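Local atomic coordinates of tailspike protein (Siphovirus 9NA, PDB entry 3RIQ), a protein that serves as the receptor-binding tailspike of a Salmonella phage, probably recognising and cleaving lipopolysaccharide O-antigen as an endorhamnosidase. Residues A[91-96]-A[110-115]; A[190-194]-A[204-208]; A[242-248]-A[273-279]. One frame throughout, in Å; residues are numbered along the deposited sequence.

Interaction 1. Residues A[91-96]-A[110-115]; sequences PYTVYR and VLASVA
Residues 91-95 run extended, with Tyr92 and Thr93 in strand conformation, and the backbone bends at Arg96 (phi/psi -93/25). Residues 110-115 begin in helix 107-112 and pass through Ser113 (-80/-10) into an extended Ala115 (-159/153). Thr93 and Ala115 form an antiparallel hydrogen-bonded pair, CA-CA 5.6 Å, joined by Thr93 N to Ala115 O (2.8 Å, 172°) and Ala115 N to Thr93 O (3.2 Å, 157°); Val114 CA adds a CA-H...O contact of 3.2 Å to Thr93 O. Ser113, three residues after Val110, takes a p rotamer (chi1 83°) that lets OG donate to Val110 O (2.8 Å) and accept from Tyr95 N (3.0 Å), tying the Val110 turn to the facing segment 91-96. Val94 (p, 62°) places CG2 3.5 Å from CG1 of Val110 (t), and its CB lies 4.1 Å from CG2 of Val114 (t). Tyr92 (m) brings CB to 3.9 Å from Val114 CG1. Tyr95 (t, -174°) leads its ring away, its OH bonding Arg242, and Thr93 (p) bonds Lys120 O through OG1. The Arg96 chain (m, t, t) carries its guanidinium past Val110, whose CG1 lies over one face, 3.6 Å from NH1; the charge is met by Asp130 and Asp128. This two-stranded sheet belongs to an excursion from the beta-helix. Two backbone bonds and a hydroxyl both donating and accepting fix the register; the valines add apolar packing beside them.

Interaction 2. Residues A[190-194]-A[204-208]; sequences GITFE and GNKVV
Phe193, Asn205 and Val207 contribute most of the 212 Å² buried here, and Phe193 alone has 86 Å² covered. Residues 190-194 turn a corner at Gly190 and Ile191 and continue as a strand through Thr192-Glu194; residues 204-208 leave Gly204, at positive phi (74/7), for a strand through Lys206-Val208. No hydrogen bond joins the two segments. Their closest CA pairs, Phe193-Asn205 at 7.0 Å and Ile191-Val207 at 8.2 Å, are too far apart for neighbouring strands of one sheet, so the contact is made by side chains. The register runs in opposite directions along the two segments, and Ile191, Phe193, Asn205 and Val207 all point their CA-CB bonds toward the other segment.

Phe193 (m, chi1 -56°, chi2 -71°) presents one ring face to Asn205 CB, which sits 3.6 Å from the ring centroid and 13° off the normal, a CH-pi contact; the closest atoms are Phe193 CD1 and Asn205 CB at 3.5 Å. Asn205 (m, chi2 -41°) keeps its amide engaged elsewhere, with Ile176 N, Cys173 O and Asn225 OD1. Val207 (t) sets CG2 at the edge of the ring, 4.0 Å from Phe193 CE2, and the same CG2 is 4.0 Å from CG2 of Ile191 (m, m). Val220 touches both Phe193 and Val207, while Phe222 meets the Phe193 ring, extending the apolar layer. Inward-facing side chains of segments 190-194 and 204-208, whose strands 184-194 and 206-208 pair with different neighbours in the curled parallel sheet, packed across the interior, are the hallmark of the right-handed parallel beta-helix core.

Interaction 3. Residues A[242-248]-A[273-279]; sequences RVGESGV and IQCYYDG
Arg242 NE and NH2 both donate to the one acceptor Gln274 OE1, at 2.9 and 3.0 Å, a bifurcated contact with OE1 near the guanidinium plane. The extended arginine (m, t, t) runs alongside the m, t glutamine; both have positive phi (56/38 and 54/44). The backbone continues in parallel order, with Arg242 N to Ile273 O (2.8 Å), Tyr276 N to Val243 O (3.1 Å), Tyr277 N to Glu245 O (2.8 Å) and Gly247 N to Asp278 O (3.0 Å). Ser246 (m) accepts Asp278 N at OG, 3.0 Å. A water donates to Val243 O and Gln274 O, 2.9 Å each. Register pairs CA atoms of Gly244-Tyr276, Glu245-Tyr277, Ser246-Asp278 and Gly247-Gly279 at 4.7-5.2 Å; Glu245 (-117/-117) and Tyr277 (-104/-121) share an unusual conformation, so the loops follow similar paths. A CB on Gly247 would clash with Gly279 O, to which Gly247 CA makes a 3.2 Å CA-H...O contact. Apolar side-chain contact is limited to Val243 CG2 with Cys275 CB at 3.7 Å, although the segments bury 493 Å² between them; Gly244 O lies at the edge of the Tyr277 ring, 3.5 Å from CD2. These are corresponding turns of successive beta-helix rungs, stacked in register. Ile273 packs on His231 of a second subunit. Main-chain bonds, the Ser246 hydroxyl, the shared Gln274 amide oxygen and a bridging water thus carry the stacking where regular strand pairing lapses.

Along the chain the three contacts come in series, interaction 1 first and interaction 3 last. Interactions 2 and 3 belong to the beta-helix itself, their centres about 17 Å apart and their nearest atoms about 7 Å apart: residues 190-194 and 204-208 pack side chains across its interior, whereas residues 242-248 and 273-279 stack loops of successive rungs. Interaction 1, about 28 Å between centres from interaction 2, lies in the excursion between strands 79-87 and 146-151. It nevertheless reaches interaction 3, centre about 17 Å away, through a probable hydrogen bond of Tyr95 OH with Arg242 NH1 (3.1 Å) and a cation-pi contact of Arg96 with Tyr276, which bind the excursion to the rung loops.

Interaction 1. Residues A[91-96]-A[110-115]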
loop_
_atom_site.group_PDB
_atom_site.type_symbol
_atom_site.label_atom_id
_atom_site.label_comp_id
_atom_site.label_asym_id
_atom_site.label_seq_id
_atom_site.Cartn_x
_atom_site.Cartn_y
_atom_site.Cartn_z
ATOM N N PRO A 91 -30.392 -24.689 -8.138
ATOM C CA PRO A 91 -29.866 -24.760 -9.489
ATOM C C PRO A 91 -28.805 -25.836 -9.640
ATOM O O PRO A 91 -28.144 -26.183 -8.653
ATOM C CB PRO A 91 -29.168 -23.408 -9.648
ATOM C CG PRO A 91 -28.658 -23.091 -8.243
ATOM C CD PRO A 91 -29.833 -23.546 -7.376
ATOM N N TYR A 92 -28.671 -26.376 -10.851
ATOM C CA TYR A 92 -27.454 -27.092 -11.224
ATOM C C TYR A 92 -26.330 -26.073 -11.327
ATOM O O TYR A 92 -26.498 -25.021 -11.961
ATOM C CB TYR A 92 -27.643 -27.790 -12.587
ATOM C CG TYR A 92 -28.568 -28.980 -12.501
ATOM C CD1 TYR A 92 -28.068 -30.258 -12.172
ATOM C CD2 TYR A 92 -29.937 -28.849 -12.723
ATOM C CE1 TYR A 92 -28.919 -31.374 -12.096
ATOM C CE2 TYR A 92 -30.775 -29.935 -12.628
ATOM C CZ TYR A 92 -30.269 -31.195 -12.310
ATOM O OH TYR A 92 -31.137 -32.270 -12.238
ATOM N N THR A 93 -25.195 -26.368 -10.682
ATOM C CA THR A 93 -24.024 -25.507 -10.802
ATOM C C THR A 93 -22.824 -26.283 -11.273
ATOM O O THR A 93 -22.712 -27.493 -11.017
ATOM C CB THR A 93 -23.649 -24.774 -9.490
ATOM O OG1 THR A 93 -23.226 -25.724 -8.482
ATOM C CG2 THR A 93 -24.843 -23.933 -8.991
ATOM N N VAL A 94 -21.931 -25.593 -11.981
ATOM C CA VAL A 94 -20.587 -26.140 -12.311
ATOM C C VAL A 94 -19.585 -25.771 -11.206
ATOM O O VAL A 94 -19.609 -24.632 -10.721
ATOM C CB VAL A 94 -20.113 -25.681 -13.737
ATOM C CG1 VAL A 94 -19.949 -24.138 -13.853
ATOM C CG2 VAL A 94 -18.790 -26.364 -14.109
ATOM N N TYR A 95 -18.783 -26.741 -10.753
ATOM C CA TYR A 95 -17.826 -26.528 -9.677
ATOM C C TYR A 95 -16.440 -26.864 -10.181
ATOM O O TYR A 95 -16.113 -28.039 -10.404
ATOM C CB TYR A 95 -18.196 -27.378 -8.462
ATOM C CG TYR A 95 -17.315 -27.076 -7.256
ATOM C CD1 TYR A 95 -17.314 -25.806 -6.685
ATOM C CD2 TYR A 95 -16.514 -28.053 -6.685
ATOM C CE1 TYR A 95 -16.501 -25.515 -5.601
ATOM C CE2 TYR A 95 -15.697 -27.779 -5.557
ATOM C CZ TYR A 95 -15.701 -26.487 -5.035
ATOM O OH TYR A 95 -14.932 -26.173 -3.946
ATOM N N ARG A 96 -15.625 -25.836 -10.396
ATOM C CA ARG A 96 -14.369 -26.025 -11.168
ATOM C C ARG A 96 -13.130 -26.323 -10.306
ATOM O O ARG A 96 -12.012 -26.036 -10.732
ATOM C CB ARG A 96 -14.097 -24.763 -12.017
ATOM C CG ARG A 96 -15.112 -24.540 -13.157
ATOM C CD ARG A 96 -14.785 -23.312 -13.978
ATOM N NE ARG A 96 -15.643 -23.183 -15.163
ATOM C CZ ARG A 96 -15.505 -23.896 -16.288
ATOM N NH1 ARG A 96 -14.523 -24.796 -16.411
ATOM N NH2 ARG A 96 -16.341 -23.712 -17.305
ATOM N N VAL A 110 -14.981 -31.532 -15.485
ATOM C CA VAL A 110 -15.797 -30.317 -15.286
ATOM C C VAL A 110 -17.283 -30.633 -15.542
ATOM O O VAL A 110 -18.159 -30.325 -14.725
ATOM C CB VAL A 110 -15.335 -29.141 -16.152
ATOM C CG1 VAL A 110 -16.233 -27.943 -15.911
ATOM C CG2 VAL A 110 -13.889 -28.754 -15.820
ATOM N N LEU A 111 -17.566 -31.267 -16.675
ATOM C CA LEU A 111 -18.947 -31.699 -16.959
ATOM C C LEU A 111 -19.553 -32.539 -15.827
ATOM O O LEU A 111 -20.717 -32.317 -15.416
ATOM C CB LEU A 111 -19.009 -32.471 -18.282
ATOM C CG LEU A 111 -20.397 -32.977 -18.675
ATOM C CD1 LEU A 111 -21.357 -31.825 -18.938
ATOM C CD2 LEU A 111 -20.243 -33.827 -19.919
ATOM N N ALA A 112 -18.764 -33.477 -15.297
ATOM C CA ALA A 112 -19.224 -34.343 -14.184
ATOM C C ALA A 112 -19.437 -33.610 -12.839
ATOM O O ALA A 112 -20.100 -34.145 -11.911
ATOM C CB ALA A 112 -18.309 -35.536 -14.019
ATOM N N SER A 113 -18.914 -32.382 -12.724
ATOM C CA SER A 113 -19.117 -31.590 -11.507
ATOM C C SER A 113 -20.489 -30.924 -11.488
ATOM O O SER A 113 -20.881 -30.378 -10.468
ATOM C CB SER A 113 -18.044 -30.496 -11.384
ATOM O OG SER A 113 -18.381 -29.343 -12.153
ATOM N N VAL A 114 -21.209 -30.956 -12.610
ATOM C CA VAL A 114 -22.509 -30.269 -12.670
ATOM C C VAL A 114 -23.574 -31.017 -11.847
ATOM O O VAL A 114 -23.914 -32.175 -12.142
ATOM C CB VAL A 114 -22.981 -30.040 -14.130
ATOM C CG1 VAL A 114 -24.448 -29.492 -14.150
ATOM C CG2 VAL A 114 -21.982 -29.171 -14.879
ATOM N N ALA A 115 -24.094 -30.343 -10.827
ATOM C CA ALA A 115 -24.958 -30.945 -9.809
ATOM C C ALA A 115 -25.761 -29.854 -9.129
ATOM O O ALA A 115 -25.323 -28.693 -9.068
ATOM C CB ALA A 115 -24.130 -31.702 -8.772
#

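Interaction 2. Residues A[190-194]-A[204-208]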
loop_
_atom_site.group_PDB
_atom_site.type_symbol
_atom_site.label_atom_id
_atom_site.label_comp_id
_atom_site.label_asym_id
_atom_site.label_seq_id
_atom_site.Cartn_x
_atom_site.Cartn_y
_atom_site.Cartn_z
ATOM N N GLY A 190 -23.098 -10.197 -8.987
ATOM C CA GLY A 190 -23.651 -10.009 -7.622
ATOM C C GLY A 190 -24.437 -8.712 -7.455
ATOM O O GLY A 190 -25.625 -8.727 -7.062
ATOM N N ILE A 191 -23.787 -7.593 -7.769
ATOM C CA ILE A 191 -24.437 -6.294 -7.732
ATOM C C ILE A 191 -24.224 -5.648 -9.074
ATOM O O ILE A 191 -23.064 -5.538 -9.524
ATOM C CB ILE A 191 -23.796 -5.369 -6.659
ATOM C CG1 ILE A 191 -23.844 -5.987 -5.247
ATOM C CG2 ILE A 191 -24.464 -3.973 -6.706
ATOM C CD1 ILE A 191 -25.115 -6.141 -4.682
ATOM N N THR A 192 -25.290 -5.183 -9.713
ATOM C CA THR A 192 -25.158 -4.540 -11.023
ATOM C C THR A 192 -25.788 -3.167 -11.005
ATOM O O THR A 192 -26.924 -3.019 -10.551
ATOM C CB THR A 192 -25.892 -5.367 -12.129
ATOM O OG1 THR A 192 -25.375 -6.690 -12.196
ATOM C CG2 THR A 192 -25.791 -4.689 -13.514
ATOM N N PHE A 193 -25.076 -2.168 -11.537
ATOM C CA PHE A 193 -25.643 -0.822 -11.715
ATOM C C PHE A 193 -25.877 -0.631 -13.206
ATOM O O PHE A 193 -24.920 -0.432 -13.989
ATOM C CB PHE A 193 -24.731 0.252 -11.120
ATOM C CG PHE A 193 -24.422 0.025 -9.676
ATOM C CD1 PHE A 193 -25.427 0.206 -8.714
ATOM C CD2 PHE A 193 -23.136 -0.380 -9.269
ATOM C CE1 PHE A 193 -25.181 -0.003 -7.359
ATOM C CE2 PHE A 193 -22.870 -0.573 -7.890
ATOM C CZ PHE A 193 -23.896 -0.381 -6.951
ATOM N N GLU A 194 -27.143 -0.784 -13.621
ATOM C CA GLU A 194 -27.514 -0.852 -15.041
ATOM C C GLU A 194 -28.133 0.470 -15.481
ATOM O O GLU A 194 -29.299 0.729 -15.149
ATOM C CB GLU A 194 -28.533 -1.984 -15.206
ATOM C CG GLU A 194 -29.019 -2.202 -16.623
ATOM C CD GLU A 194 -30.170 -3.177 -16.664
ATOM O OE1 GLU A 194 -31.085 -3.066 -15.873
ATOM O OE2 GLU A 194 -30.172 -4.081 -17.495
ATOM N N GLY A 204 -22.468 7.960 -8.546
ATOM C CA GLY A 204 -22.548 7.783 -7.108
ATOM C C GLY A 204 -22.841 6.365 -6.648
ATOM O O GLY A 204 -23.099 6.165 -5.475
ATOM N N ASN A 205 -22.849 5.389 -7.565
ATOM C CA ASN A 205 -23.238 4.021 -7.254
ATOM C C ASN A 205 -21.974 3.284 -6.842
ATOM O O ASN A 205 -20.950 3.269 -7.581
ATOM C CB ASN A 205 -23.856 3.362 -8.469
ATOM C CG ASN A 205 -25.180 3.996 -8.843
ATOM O OD1 ASN A 205 -25.992 4.329 -7.956
ATOM N ND2 ASN A 205 -25.445 4.070 -10.151
ATOM N N LYS A 206 -21.995 2.723 -5.648
ATOM C CA LYS A 206 -20.771 2.152 -5.059
ATOM C C LYS A 206 -21.041 0.942 -4.168
ATOM O O LYS A 206 -22.124 0.851 -3.543
ATOM C CB LYS A 206 -19.998 3.232 -4.305
ATOM C CG LYS A 206 -20.572 3.721 -3.053
ATOM C CD LYS A 206 -19.715 4.882 -2.525
ATOM C CE LYS A 206 -19.712 6.023 -3.555
ATOM N NZ LYS A 206 -18.960 7.197 -3.144
ATOM N N VAL A 207 -20.075 0.037 -4.106
ATOM C CA VAL A 207 -20.075 -1.051 -3.129
ATOM C C VAL A 207 -18.862 -0.824 -2.235
ATOM O O VAL A 207 -17.741 -0.593 -2.744
ATOM C CB VAL A 207 -19.966 -2.412 -3.854
ATOM C CG1 VAL A 207 -19.905 -3.617 -2.857
ATOM C CG2 VAL A 207 -21.169 -2.576 -4.853
ATOM N N VAL A 208 -19.046 -0.936 -0.913
ATOM C CA VAL A 208 -17.931 -0.772 0.051
ATOM C C VAL A 208 -17.987 -1.882 1.080
ATOM O O VAL A 208 -18.975 -1.973 1.815
ATOM C CB VAL A 208 -18.048 0.604 0.792
ATOM C CG1 VAL A 208 -16.901 0.766 1.812
ATOM C CG2 VAL A 208 -18.094 1.765 -0.224
#

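Interaction 3. Residues A[242-248]-A[273-279]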
loop_
_atom_site.group_PDB
_atom_site.type_symbol
_atom_site.label_atom_id
_atom_site.label_comp_id
_atom_site.label_asym_id
_atom_site.label_seq_id
_atom_site.Cartn_x
_atom_site.Cartn_y
_atom_site.Cartn_z
ATOM N N ARG A 242 -14.263 -16.614 -6.527
ATOM C CA ARG A 242 -14.738 -17.650 -7.478
ATOM C C ARG A 242 -15.966 -17.271 -8.321
ATOM O O ARG A 242 -16.853 -18.129 -8.624
ATOM C CB ARG A 242 -14.961 -18.990 -6.756
ATOM C CG ARG A 242 -13.634 -19.618 -6.370
ATOM C CD ARG A 242 -13.867 -20.919 -5.613
ATOM N NE ARG A 242 -12.609 -21.579 -5.297
ATOM C CZ ARG A 242 -12.547 -22.749 -4.679
ATOM N NH1 ARG A 242 -13.691 -23.400 -4.394
ATOM N NH2 ARG A 242 -11.368 -23.302 -4.422
ATOM N N VAL A 243 -16.007 -16.007 -8.729
ATOM C CA VAL A 243 -17.059 -15.631 -9.680
ATOM C C VAL A 243 -16.794 -16.259 -11.062
ATOM O O VAL A 243 -15.652 -16.600 -11.428
ATOM C CB VAL A 243 -17.277 -14.082 -9.773
ATOM C CG1 VAL A 243 -17.528 -13.540 -8.382
ATOM C CG2 VAL A 243 -16.116 -13.381 -10.451
ATOM N N GLY A 244 -17.869 -16.416 -11.831
ATOM C CA GLY A 244 -17.761 -17.063 -13.158
ATOM C C GLY A 244 -17.178 -16.153 -14.252
ATOM O O GLY A 244 -16.725 -16.668 -15.304
ATOM N N GLU A 245 -17.160 -14.842 -14.015
ATOM C CA GLU A 245 -16.545 -13.920 -14.967
ATOM C C GLU A 245 -15.365 -13.216 -14.291
ATOM O O GLU A 245 -14.395 -13.885 -13.901
ATOM C CB GLU A 245 -17.596 -12.979 -15.609
ATOM C CG GLU A 245 -18.514 -13.773 -16.544
ATOM C CD GLU A 245 -19.425 -12.924 -17.422
ATOM O OE1 GLU A 245 -19.025 -11.802 -17.803
ATOM O OE2 GLU A 245 -20.540 -13.405 -17.750
ATOM N N SER A 246 -15.423 -11.896 -14.145
ATOM C CA SER A 246 -14.269 -11.156 -13.632
ATOM C C SER A 246 -14.505 -10.599 -12.219
ATOM O O SER A 246 -15.646 -10.398 -11.792
ATOM C CB SER A 246 -13.876 -10.057 -14.604
ATOM O OG SER A 246 -13.369 -10.592 -15.808
ATOM N N GLY A 247 -13.422 -10.362 -11.482
ATOM C CA GLY A 247 -13.557 -10.054 -10.044
ATOM C C GLY A 247 -14.520 -8.896 -9.836
ATOM O O GLY A 247 -15.451 -8.986 -9.019
ATOM N N VAL A 248 -14.287 -7.804 -10.577
ATOM C CA VAL A 248 -15.284 -6.756 -10.800
ATOM C C VAL A 248 -15.143 -6.392 -12.284
ATOM O O VAL A 248 -14.113 -6.666 -12.921
ATOM C CB VAL A 248 -15.068 -5.485 -9.926
ATOM C CG1 VAL A 248 -15.175 -5.808 -8.424
ATOM C CG2 VAL A 248 -13.726 -4.770 -10.275
ATOM N N ILE A 273 -10.118 -13.803 -5.778
ATOM C CA ILE A 273 -9.594 -15.167 -5.638
ATOM C C ILE A 273 -10.255 -16.110 -6.641
ATOM O O ILE A 273 -11.458 -16.327 -6.566
ATOM C CB ILE A 273 -9.878 -15.687 -4.202
ATOM C CG1 ILE A 273 -9.140 -14.807 -3.149
ATOM C CG2 ILE A 273 -9.492 -17.194 -4.086
ATOM C CD1 ILE A 273 -9.585 -15.025 -1.651
ATOM N N GLN A 274 -9.473 -16.675 -7.569
ATOM C CA GLN A 274 -9.935 -17.741 -8.480
ATOM C C GLN A 274 -11.196 -17.398 -9.271
ATOM O O GLN A 274 -12.088 -18.238 -9.414
ATOM C CB GLN A 274 -10.100 -19.065 -7.739
ATOM C CG GLN A 274 -8.754 -19.599 -7.236
ATOM C CD GLN A 274 -8.917 -20.907 -6.478
ATOM O OE1 GLN A 274 -9.812 -21.055 -5.610
ATOM N NE2 GLN A 274 -8.068 -21.872 -6.796
ATOM N N CYS A 275 -11.281 -16.181 -9.815
ATOM C CA CYS A 275 -12.355 -15.931 -10.821
ATOM C C CYS A 275 -11.996 -16.661 -12.129
ATOM O O CYS A 275 -10.827 -17.017 -12.354
ATOM C CB CYS A 275 -12.578 -14.442 -11.067
ATOM S SG CYS A 275 -11.126 -13.567 -11.740
ATOM N N TYR A 276 -12.999 -16.930 -12.956
ATOM C CA TYR A 276 -12.743 -17.692 -14.177
ATOM C C TYR A 276 -12.230 -16.824 -15.319
ATOM O O TYR A 276 -11.496 -17.320 -16.196
ATOM C CB TYR A 276 -13.984 -18.482 -14.589
ATOM C CG TYR A 276 -13.724 -19.546 -15.627
ATOM C CD1 TYR A 276 -12.776 -20.575 -15.413
ATOM C CD2 TYR A 276 -14.455 -19.568 -16.812
ATOM C CE1 TYR A 276 -12.569 -21.598 -16.377
ATOM C CE2 TYR A 276 -14.277 -20.575 -17.751
ATOM C CZ TYR A 276 -13.305 -21.582 -17.538
ATOM O OH TYR A 276 -13.109 -22.592 -18.485
ATOM N N TYR A 277 -12.583 -15.526 -15.311
ATOM C CA TYR A 277 -11.947 -14.608 -16.238
ATOM C C TYR A 277 -10.914 -13.731 -15.503
ATOM O O TYR A 277 -9.991 -14.292 -14.882
ATOM C CB TYR A 277 -12.990 -13.881 -17.090
ATOM C CG TYR A 277 -13.533 -14.808 -18.174
ATOM C CD1 TYR A 277 -12.907 -14.859 -19.430
ATOM C CD2 TYR A 277 -14.581 -15.695 -17.926
ATOM C CE1 TYR A 277 -13.378 -15.711 -20.440
ATOM C CE2 TYR A 277 -15.059 -16.549 -18.911
ATOM C CZ TYR A 277 -14.457 -16.570 -20.166
ATOM O OH TYR A 277 -14.931 -17.435 -21.148
ATOM N N ASP A 278 -11.037 -12.402 -15.502
ATOM C CA ASP A 278 -9.868 -11.564 -15.159
ATOM C C ASP A 278 -9.993 -11.006 -13.742
ATOM O O ASP A 278 -11.091 -10.636 -13.307
ATOM C CB ASP A 278 -9.774 -10.419 -16.170
ATOM C CG ASP A 278 -9.905 -10.938 -17.583
ATOM O OD1 ASP A 278 -9.170 -11.910 -17.888
ATOM O OD2 ASP A 278 -10.786 -10.466 -18.339
ATOM N N GLY A 279 -8.886 -10.951 -13.014
ATOM C CA GLY A 279 -8.940 -10.507 -11.608
ATOM C C GLY A 279 -9.712 -9.208 -11.419
ATOM O O GLY A 279 -10.512 -9.069 -10.479
HETATM O O HOH W 1 -14.365 -19.127 -10.891
#